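Long-range contacts in Maltose/maltodextrin transport permease homologue (PDB 6FFL), which probably takes up maltose and maltodextrins as part of an ABC transporter, this chain being its sugar-binding domain, here with bound maltotriose: residues Tyr106-Val112 against Gly268-Ser273; Ala98-Asp102 against Pro342-Glu346; Ile5-Met11 against Pro59-Pro65; Ser296-Gln300 against Ser312-Ala316. Residues are numbered along the deposited sequence.

Interaction 1 (Tyr106-Val112 against Gly268-Ser273); sequences YMIGDAV and GTKGYS
Y106-V112 and G268-S273 are mostly extended, kinked at Y106 and D110, and run antiparallel, end-to-end directions 142° apart. I108 faces Y272 as a hydrogen-bonded pair, CA-CA 5.3 Å. Next to it G109 and G271 bring CA atoms to 3.5 Å. A CB on G109 would hit T269 OG1 and K270 O, one on G271 I108 and G109. Backbone bonds: I108 N to Y272 O, 3.1 Å, and Y272 N to I108 O, 2.9 Å. M107 CA adds a CA-H...O contact to Y272 O, 3.2 Å. Two hydroxyls donate to carbonyls: S273 OG (chi1 m) to Y106 O, 2.8 Å, and T269 OG1 (chi1 t) to A111 O, 2.6 Å. One water links D110 OD2 (2.7 Å) to Y272 OH (2.6 Å), while D110 OD1 bonds Y63. M107, t in chi1 and chi2, lays SD 3.6 Å from G271 N. K270 points away, bonds N114 and touches two glucose units. This is an antiparallel pair in the mixed sheet of a periplasmic binding protein lobe, one strand reaching the sugar pocket.

Interaction 2 (Ala98-Asp102 against Pro342-Glu346); sequences APVYD and PVTPE
P342-E346 is an irregular loop leading to helix 346-362. It meets A98-D102, where V100 and Y101 form a weakly bonded strand. The backbones stay apart: the nearest CA atoms, Y101 and T344, are separated by 7.1 Å. No hydrogen bond crosses, and the two segments together bury 220 Å². After P342, V343 (phi/psi -125/0°, chi1 m) points its CB toward the other segment. V343 CG1 lies 4.0 Å from P99 CB. V343 CG2 lies 4.2 Å from Y101 CB and 4.1 Å from V100 O. T344 returns to an extended backbone (-65/155°). The Y101 ring, with chi1 t and chi2 70°, extends to it and places CE1 4.1 Å from T344 CA and also 4.1 Å from T344 CG2. T344 OG1 bonds the carbonyl of G183. P345 (-64/-23°) turns the chain toward the helix. P345 CD is 3.3 Å from Y101 OH and 3.7 Å from Y101 CZ. The contact is therefore a small apolar patch built on one tyrosine, one valine and two prolines. Helix 69-74 covers Y101 through V69, A73 and T74, and T74 also touches P345. S66 meets P99 and V343, while H105 of strand 104-109 packs on V100.

Interaction 3 (Ile5-Met11 against Pro59-Pro65); sequences IQIWHQM and PELVYGP. With GLC (alpha-D-glucopyranose), chain B; GLC (alpha-D-glucopyranose), chain C.
I7 and L61 stand together on one face of a parallel strand pair, their CB atoms 4.1 Å apart. On that face M11 CE lies over the Y63 ring (chi1 t), 3.6 Å from its centroid, a CH-pi contact, while M11 SD is oblique at 5.0 Å, a Met-aromatic contact. On the other, P59 CG sits 3.5 Å from the centroid of the W8 five-membered ring, also CH-pi. The axes of strands 5-9 and 61-65 approach to 4.7 Å and cross at -15°, I7 level with L61 and W8 with V62. Backbone bonds are L61 N to Q6 O, 3.1 Å; W8 N to L61 O, 3.0 Å; and Y63 N to W8 O, 2.9 Å. E60 OE1 accepts from Q6 N at one end, 2.8 Å. At the other, Q10 O accepts from O2 (2.7 Å) and O1 (3.2 Å) of the chain B glucose. Q10 NE2 bonds T42 and, weakly, O3 of that glucose, 3.1 Å. P65 CG is 3.3 Å from O3 of the chain C glucose. As in other periplasmic binding proteins, sugar meets the C-terminal strand ends. Strand 34-39 flanks 5-9, 266-274 flanks 61-65, and helices 42-54 and 281-294 pack against the pair.

Interaction 4 (Ser296-Gln300 against Ser312-Ala316); sequences STPVQ and SNLQA
A single glutamine side chain makes the one clear hydrogen bond between S296-Q300 and S312-A316. Q300 (chi1 m, chi2 t) reaches out from the first turn of helix 297-307, and its OE1 accepts from N313 N at 2.9 Å, nearly straight at 171°. Q300 NE2 bonds the T295 carbonyl, and S312 OG bonds that of G109. S296 sits at the N-cap position without a side-chain capping bond; its OG bonds the Y293 carbonyl, and S296 O accepts from Q300 N at 2.9 Å. In the loop, N313 OD1 (chi1 t) accepts from A316 N at 2.9 Å. This is an Asx motif, set in the chain between strand 310-311 and helix 320-323 of the solute-binding domain. T297 points toward this turn. T297 CG2 is 3.7 Å from A316 CB and T297 OG1 3.4 Å from N313 CG. T297 CA is 5.9 Å from A316 CA and Q300 CA 7.6 Å from S312 CA. The contact buries 215 Å². F93 packs on Q300, S312 and N313, and P311 on Q300 and A316.

From the N terminus, interaction 3 closes first. It returns residues 59-65 beside the first strand after helices 13-29 and 42-54. Interaction 2 opens next at 98-102 and closes last at 342-346, joining a sheet edge to the loop before helix 346-362. Interactions 1 and 4 both nest inside that long loop, in series. Strand 266-274 joins interaction 1 to interaction 3, S273 N lying 2.9 Å from V62 O. Segment 106-112 adds D110 OD1, 2.8 Å from Y63 OH. Interaction 1 meets interaction 4 where G109 O is 2.7 Å from S312 OG. It meets interaction 2 where Y106 CE2 is 3.5 Å from Y101 O. Interactions 2, 3 and 4 do not touch one another.

Interaction 1 (Tyr106-Val112 against Gly268-Ser273)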
# COMPACT_ATOMS: atom_id res chain seq x y z
N TYR A 106 -9.09 2.49 15.79
CA TYR A 106 -8.72 1.09 15.93
C TYR A 106 -7.28 0.80 15.53
O TYR A 106 -6.82 -0.33 15.71
CB TYR A 106 -9.68 0.20 15.10
CG TYR A 106 -11.09 0.14 15.68
CD1 TYR A 106 -11.39 -0.69 16.75
CD2 TYR A 106 -12.11 0.92 15.14
CE1 TYR A 106 -12.68 -0.75 17.28
CE2 TYR A 106 -13.39 0.87 15.66
CZ TYR A 106 -13.67 0.04 16.72
OH TYR A 106 -14.95 0.01 17.23
N MET A 107 -6.55 1.79 15.01
CA MET A 107 -5.22 1.56 14.47
C MET A 107 -4.37 2.80 14.70
O MET A 107 -4.87 3.92 14.60
CB MET A 107 -5.30 1.25 12.96
CG MET A 107 -3.96 1.28 12.27
SD MET A 107 -4.04 0.93 10.50
CE MET A 107 -4.49 -0.81 10.49
N ILE A 108 -3.08 2.60 14.99
CA ILE A 108 -2.13 3.71 14.96
C ILE A 108 -0.94 3.29 14.11
O ILE A 108 -0.28 2.28 14.38
CB ILE A 108 -1.67 4.15 16.37
CG1 ILE A 108 -0.55 5.17 16.24
CG2 ILE A 108 -1.22 2.96 17.22
CD1 ILE A 108 -1.04 6.52 15.77
N GLY A 109 -0.65 4.09 13.08
CA GLY A 109 0.46 3.82 12.19
C GLY A 109 1.72 4.55 12.61
O GLY A 109 1.68 5.58 13.27
N ASP A 110 2.86 3.98 12.19
CA ASP A 110 4.16 4.55 12.49
C ASP A 110 4.67 5.46 11.38
O ASP A 110 5.69 6.13 11.57
CB ASP A 110 5.18 3.43 12.78
CG ASP A 110 5.21 2.35 11.70
OD1 ASP A 110 4.24 2.20 10.92
OD2 ASP A 110 6.23 1.61 11.65
N ALA A 111 3.98 5.50 10.25
CA ALA A 111 4.39 6.34 9.13
C ALA A 111 3.15 6.78 8.39
O ALA A 111 2.03 6.34 8.68
CB ALA A 111 5.37 5.61 8.20
N VAL A 112 3.33 7.68 7.43
CA VAL A 112 2.24 8.10 6.56
C VAL A 112 2.72 7.95 5.13
O VAL A 112 3.86 8.29 4.81
CB VAL A 112 1.78 9.54 6.88
CG1 VAL A 112 0.87 10.09 5.80
CG2 VAL A 112 1.07 9.58 8.24
N GLY A 268 -2.41 6.84 2.91
CA GLY A 268 -2.87 6.40 4.21
C GLY A 268 -1.75 5.96 5.12
O GLY A 268 -0.75 6.66 5.25
N THR A 269 -1.92 4.81 5.76
CA THR A 269 -0.91 4.32 6.69
C THR A 269 -0.95 2.80 6.71
O THR A 269 -1.85 2.17 6.15
CB THR A 269 -1.13 4.90 8.10
OG1 THR A 269 0.05 4.69 8.90
CG2 THR A 269 -2.32 4.24 8.80
N LYS A 270 0.05 2.23 7.36
CA LYS A 270 -0.01 0.87 7.87
C LYS A 270 0.26 0.96 9.36
O LYS A 270 1.16 1.69 9.78
CB LYS A 270 1.00 -0.04 7.15
CG LYS A 270 0.76 -0.16 5.62
CD LYS A 270 1.91 -0.88 4.93
CE LYS A 270 3.15 0.01 4.81
NZ LYS A 270 2.90 1.24 4.00
N GLY A 271 -0.55 0.29 10.17
CA GLY A 271 -0.43 0.53 11.59
C GLY A 271 -0.87 -0.65 12.43
O GLY A 271 -1.30 -1.68 11.91
N TYR A 272 -0.77 -0.46 13.74
CA TYR A 272 -0.97 -1.51 14.74
C TYR A 272 -2.38 -1.48 15.30
O TYR A 272 -2.94 -0.41 15.56
CB TYR A 272 0.04 -1.35 15.88
CG TYR A 272 1.50 -1.45 15.44
CD1 TYR A 272 2.13 -2.69 15.36
CD2 TYR A 272 2.23 -0.31 15.11
CE1 TYR A 272 3.46 -2.79 14.98
CE2 TYR A 272 3.55 -0.40 14.71
CZ TYR A 272 4.16 -1.65 14.64
OH TYR A 272 5.48 -1.77 14.24
N SER A 273 -2.95 -2.68 15.49
CA SER A 273 -4.19 -2.86 16.22
C SER A 273 -3.96 -3.90 17.31
O SER A 273 -3.10 -4.76 17.18
CB SER A 273 -5.34 -3.34 15.31
OG SER A 273 -5.60 -2.41 14.26
O HOH W 1 6.88 0.41 14.02

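Interaction 2 (Ala98-Asp102 against Pro342-Glu346)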
# COMPACT_ATOMS: atom_id res chain seq x y z
N ALA A 98 -4.10 7.56 11.85
CA ALA A 98 -5.08 7.05 12.82
C ALA A 98 -6.48 7.27 12.27
O ALA A 98 -7.26 8.05 12.83
CB ALA A 98 -4.90 7.73 14.17
N PRO A 99 -6.84 6.59 11.18
CA PRO A 99 -8.15 6.81 10.57
C PRO A 99 -9.26 6.39 11.52
O PRO A 99 -9.16 5.36 12.19
CB PRO A 99 -8.13 5.92 9.32
CG PRO A 99 -7.12 4.86 9.62
CD PRO A 99 -6.06 5.55 10.48
N VAL A 100 -10.32 7.20 11.57
CA VAL A 100 -11.45 6.97 12.46
C VAL A 100 -12.48 6.10 11.74
O VAL A 100 -12.73 6.26 10.54
CB VAL A 100 -12.07 8.31 12.90
CG1 VAL A 100 -13.37 8.10 13.68
CG2 VAL A 100 -11.08 9.10 13.75
N TYR A 101 -13.07 5.17 12.48
CA TYR A 101 -14.14 4.35 11.96
C TYR A 101 -15.16 4.16 13.07
O TYR A 101 -14.78 3.79 14.18
CB TYR A 101 -13.64 3.00 11.45
CG TYR A 101 -14.79 2.10 11.04
CD1 TYR A 101 -15.54 2.39 9.90
CD2 TYR A 101 -15.17 1.01 11.81
CE1 TYR A 101 -16.61 1.62 9.53
CE2 TYR A 101 -16.25 0.22 11.45
CZ TYR A 101 -16.96 0.53 10.30
OH TYR A 101 -18.04 -0.23 9.92
N ASP A 102 -16.43 4.42 12.78
CA ASP A 102 -17.48 4.28 13.78
C ASP A 102 -17.17 5.12 15.01
O ASP A 102 -17.43 4.72 16.14
CB ASP A 102 -17.68 2.80 14.15
CG ASP A 102 -19.02 2.53 14.82
OD1 ASP A 102 -19.95 3.35 14.71
OD2 ASP A 102 -19.12 1.47 15.48
N PRO A 342 -9.87 4.74 1.96
CA PRO A 342 -11.11 4.47 2.70
C PRO A 342 -10.95 3.21 3.54
O PRO A 342 -10.19 2.30 3.19
CB PRO A 342 -12.16 4.28 1.59
CG PRO A 342 -11.38 3.79 0.41
CD PRO A 342 -9.99 4.42 0.52
N VAL A 343 -11.64 3.16 4.68
CA VAL A 343 -11.44 2.07 5.63
C VAL A 343 -12.73 1.36 6.00
O VAL A 343 -12.69 0.41 6.79
CB VAL A 343 -10.71 2.54 6.91
CG1 VAL A 343 -9.38 3.24 6.57
CG2 VAL A 343 -11.63 3.45 7.77
N THR A 344 -13.87 1.76 5.46
CA THR A 344 -15.12 1.08 5.79
C THR A 344 -15.09 -0.36 5.26
O THR A 344 -14.37 -0.66 4.30
CB THR A 344 -16.31 1.81 5.18
OG1 THR A 344 -16.13 1.88 3.76
CG2 THR A 344 -16.41 3.22 5.73
N PRO A 345 -15.85 -1.28 5.86
CA PRO A 345 -15.78 -2.68 5.41
C PRO A 345 -16.24 -2.86 3.98
O PRO A 345 -15.82 -3.82 3.32
CB PRO A 345 -16.67 -3.43 6.41
CG PRO A 345 -17.54 -2.38 7.02
CD PRO A 345 -16.75 -1.11 7.02
N GLU A 346 -17.07 -1.95 3.47
CA GLU A 346 -17.53 -2.03 2.09
C GLU A 346 -16.36 -2.01 1.11
O GLU A 346 -16.46 -2.59 0.02
CB GLU A 346 -18.48 -0.87 1.79
CG GLU A 346 -19.88 -1.02 2.41
CD GLU A 346 -19.99 -0.60 3.87
OE1 GLU A 346 -18.98 -0.23 4.50
OE2 GLU A 346 -21.12 -0.63 4.41

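Interaction 3 (Ile5-Met11 against Pro59-Pro65)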
# COMPACT_ATOMS: atom_id res chain seq x y z
N ILE A 5 4.69 -12.43 23.66
CA ILE A 5 3.60 -11.89 22.86
C ILE A 5 3.99 -11.98 21.38
O ILE A 5 5.15 -12.20 21.03
CB ILE A 5 3.23 -10.45 23.26
CG1 ILE A 5 4.46 -9.55 23.20
CG2 ILE A 5 2.59 -10.41 24.65
CD1 ILE A 5 4.16 -8.09 23.41
N GLN A 6 2.99 -11.80 20.52
CA GLN A 6 3.12 -12.01 19.09
C GLN A 6 2.71 -10.77 18.31
O GLN A 6 1.75 -10.09 18.67
CB GLN A 6 2.21 -13.15 18.62
CG GLN A 6 2.58 -14.56 19.07
CD GLN A 6 1.88 -15.60 18.19
OE1 GLN A 6 2.44 -16.07 17.20
NE2 GLN A 6 0.64 -15.93 18.53
N ILE A 7 3.42 -10.50 17.21
CA ILE A 7 2.99 -9.50 16.24
C ILE A 7 2.97 -10.15 14.87
O ILE A 7 3.99 -10.69 14.42
CB ILE A 7 3.88 -8.24 16.25
CG1 ILE A 7 3.50 -7.32 15.08
CG2 ILE A 7 5.35 -8.62 16.21
CD1 ILE A 7 4.48 -6.19 14.86
N TRP A 8 1.82 -10.13 14.21
CA TRP A 8 1.72 -10.54 12.81
C TRP A 8 1.69 -9.28 11.96
O TRP A 8 0.90 -8.36 12.24
CB TRP A 8 0.47 -11.37 12.53
CG TRP A 8 0.44 -12.71 13.17
CD1 TRP A 8 1.37 -13.25 14.01
CD2 TRP A 8 -0.62 -13.67 13.06
NE1 TRP A 8 0.96 -14.51 14.43
CE2 TRP A 8 -0.25 -14.78 13.85
CE3 TRP A 8 -1.83 -13.70 12.36
CZ2 TRP A 8 -1.06 -15.92 13.96
CZ3 TRP A 8 -2.63 -14.83 12.47
CH2 TRP A 8 -2.24 -15.92 13.26
N HIS A 9 2.52 -9.23 10.92
CA HIS A 9 2.64 -8.02 10.10
C HIS A 9 2.86 -8.41 8.65
O HIS A 9 3.13 -9.57 8.32
CB HIS A 9 3.81 -7.17 10.59
CG HIS A 9 5.12 -7.86 10.45
ND1 HIS A 9 5.82 -7.88 9.26
CD2 HIS A 9 5.83 -8.62 11.32
CE1 HIS A 9 6.92 -8.60 9.42
NE2 HIS A 9 6.95 -9.05 10.66
N GLN A 10 2.77 -7.41 7.76
CA GLN A 10 2.99 -7.63 6.34
C GLN A 10 4.15 -6.77 5.82
O GLN A 10 4.14 -6.30 4.67
CB GLN A 10 1.70 -7.38 5.54
CG GLN A 10 0.88 -6.12 5.91
CD GLN A 10 1.61 -4.84 5.55
OE1 GLN A 10 2.39 -4.31 6.36
NE2 GLN A 10 1.39 -4.36 4.33
N MET A 11 5.19 -6.59 6.64
CA MET A 11 6.31 -5.71 6.30
C MET A 11 7.28 -6.36 5.31
O MET A 11 7.79 -7.46 5.55
CB MET A 11 7.09 -5.32 7.55
CG MET A 11 6.32 -4.45 8.51
SD MET A 11 7.43 -3.81 9.79
CE MET A 11 6.23 -3.18 10.96
N PRO A 59 -2.62 -13.22 17.24
CA PRO A 59 -1.56 -12.46 17.91
C PRO A 59 -2.10 -11.27 18.68
O PRO A 59 -3.16 -10.72 18.37
CB PRO A 59 -0.70 -11.98 16.74
CG PRO A 59 -1.72 -11.74 15.66
CD PRO A 59 -2.73 -12.87 15.81
N GLU A 60 -1.33 -10.84 19.69
CA GLU A 60 -1.70 -9.66 20.46
C GLU A 60 -1.73 -8.41 19.59
O GLU A 60 -2.60 -7.55 19.74
CB GLU A 60 -0.73 -9.46 21.64
CG GLU A 60 -0.95 -10.43 22.82
CD GLU A 60 -0.23 -11.76 22.65
OE1 GLU A 60 0.44 -11.97 21.62
OE2 GLU A 60 -0.33 -12.61 23.55
N LEU A 61 -0.77 -8.29 18.67
CA LEU A 61 -0.66 -7.14 17.79
C LEU A 61 -0.72 -7.60 16.34
O LEU A 61 -0.11 -8.61 15.98
CB LEU A 61 0.64 -6.37 18.03
CG LEU A 61 0.62 -5.38 19.20
CD1 LEU A 61 2.03 -5.02 19.62
CD2 LEU A 61 -0.16 -4.13 18.81
N VAL A 62 -1.44 -6.85 15.51
CA VAL A 62 -1.48 -7.08 14.07
C VAL A 62 -1.20 -5.75 13.37
O VAL A 62 -1.67 -4.70 13.81
CB VAL A 62 -2.83 -7.70 13.62
CG1 VAL A 62 -4.02 -6.80 13.97
CG2 VAL A 62 -2.80 -8.02 12.12
N TYR A 63 -0.40 -5.79 12.30
CA TYR A 63 0.07 -4.58 11.62
C TYR A 63 -0.21 -4.70 10.14
O TYR A 63 0.25 -5.65 9.50
CB TYR A 63 1.57 -4.39 11.84
CG TYR A 63 2.18 -3.20 11.12
CD1 TYR A 63 2.63 -3.31 9.79
CD2 TYR A 63 2.34 -1.98 11.77
CE1 TYR A 63 3.21 -2.22 9.13
CE2 TYR A 63 2.93 -0.89 11.13
CZ TYR A 63 3.36 -1.01 9.82
OH TYR A 63 3.93 0.08 9.19
N GLY A 64 -0.92 -3.72 9.58
CA GLY A 64 -1.17 -3.71 8.15
C GLY A 64 -1.90 -2.46 7.70
O GLY A 64 -2.14 -1.53 8.49
N PRO A 65 -2.32 -2.44 6.43
CA PRO A 65 -2.87 -1.21 5.85
C PRO A 65 -4.15 -0.77 6.55
O PRO A 65 -4.90 -1.59 7.09
CB PRO A 65 -3.16 -1.59 4.39
CG PRO A 65 -2.45 -2.89 4.16
CD PRO A 65 -2.29 -3.56 5.48
C1 GLC B . 5.19 -5.38 0.91
C2 GLC B . 4.79 -4.16 1.74
C3 GLC B . 3.29 -3.90 1.67
C4 GLC B . 2.80 -3.88 0.22
C5 GLC B . 3.27 -5.15 -0.52
C6 GLC B . 2.91 -5.09 -2.00
O1 GLC B . 4.66 -6.56 1.53
O2 GLC B . 5.12 -4.36 3.12
O3 GLC B . 3.00 -2.66 2.35
O4 GLC B . 1.36 -3.79 0.24
O5 GLC B . 4.69 -5.29 -0.43
O6 GLC B . 3.21 -6.34 -2.63
C1 GLC C . 0.94 -2.67 -0.51
C2 GLC C . 0.06 -1.74 0.31
C3 GLC C . -1.31 -2.34 0.61
C4 GLC C . -1.92 -2.80 -0.70
C5 GLC C . -0.98 -3.79 -1.39
C6 GLC C . -1.56 -4.28 -2.71
O2 GLC C . 0.76 -1.44 1.53
O3 GLC C . -2.13 -1.33 1.22
O4 GLC C . -3.15 -3.45 -0.45
O5 GLC C . 0.24 -3.11 -1.67
O6 GLC C . -0.86 -5.46 -3.16
O HOH W 2 -0.30 -15.00 20.70

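Interaction 4 (Ser296-Gln300 against Ser312-Ala316)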
# COMPACT_ATOMS: atom_id res chain seq x y z
N SER A 296 6.68 4.95 19.00
CA SER A 296 7.42 6.04 19.62
C SER A 296 8.33 6.70 18.60
O SER A 296 8.70 6.11 17.58
CB SER A 296 8.23 5.55 20.83
OG SER A 296 9.35 4.75 20.45
N THR A 297 8.70 7.95 18.88
CA THR A 297 9.48 8.70 17.90
C THR A 297 10.85 8.08 17.63
O THR A 297 11.26 8.07 16.46
CB THR A 297 9.56 10.16 18.35
OG1 THR A 297 8.31 10.80 18.07
CG2 THR A 297 10.69 10.93 17.60
N PRO A 298 11.57 7.54 18.62
CA PRO A 298 12.83 6.84 18.28
C PRO A 298 12.65 5.72 17.26
O PRO A 298 13.48 5.60 16.35
CB PRO A 298 13.31 6.33 19.64
CG PRO A 298 12.82 7.37 20.59
CD PRO A 298 11.46 7.76 20.08
N VAL A 299 11.57 4.94 17.35
CA VAL A 299 11.36 3.88 16.36
C VAL A 299 10.91 4.45 15.02
O VAL A 299 11.36 3.99 13.96
CB VAL A 299 10.34 2.84 16.89
CG1 VAL A 299 10.02 1.82 15.79
CG2 VAL A 299 10.89 2.14 18.11
N GLN A 300 10.02 5.45 15.03
CA GLN A 300 9.61 6.08 13.78
C GLN A 300 10.81 6.66 13.03
O GLN A 300 10.89 6.56 11.80
CB GLN A 300 8.59 7.18 14.04
CG GLN A 300 7.27 6.68 14.63
CD GLN A 300 6.14 7.66 14.39
OE1 GLN A 300 6.25 8.55 13.55
NE2 GLN A 300 5.03 7.48 15.12
N SER A 312 4.65 9.31 11.21
CA SER A 312 3.30 9.75 11.54
C SER A 312 3.30 10.78 12.66
O SER A 312 2.38 11.61 12.73
CB SER A 312 2.45 8.55 11.94
OG SER A 312 3.04 7.88 13.03
N ASN A 313 4.29 10.74 13.55
CA ASN A 313 4.34 11.70 14.65
C ASN A 313 4.77 13.07 14.11
O ASN A 313 5.75 13.17 13.38
CB ASN A 313 5.30 11.22 15.72
CG ASN A 313 5.42 12.19 16.88
OD1 ASN A 313 6.07 13.22 16.76
ND2 ASN A 313 4.77 11.86 18.00
N LEU A 314 4.00 14.11 14.45
CA LEU A 314 4.21 15.41 13.84
C LEU A 314 5.53 16.04 14.27
O LEU A 314 6.25 16.59 13.43
CB LEU A 314 3.03 16.34 14.17
CG LEU A 314 1.67 15.84 13.64
CD1 LEU A 314 0.52 16.74 14.08
CD2 LEU A 314 1.67 15.67 12.11
N GLN A 315 5.86 15.97 15.56
CA GLN A 315 7.13 16.54 16.00
C GLN A 315 8.33 15.77 15.45
O GLN A 315 9.40 16.36 15.23
CB GLN A 315 7.21 16.60 17.53
CG GLN A 315 8.41 17.43 18.08
CD GLN A 315 8.44 18.87 17.57
OE1 GLN A 315 7.42 19.46 17.25
NE2 GLN A 315 9.65 19.45 17.51
N ALA A 316 8.19 14.47 15.22
CA ALA A 316 9.30 13.69 14.67
C ALA A 316 9.71 14.19 13.28
O ALA A 316 10.87 13.99 12.87
CB ALA A 316 8.93 12.21 14.58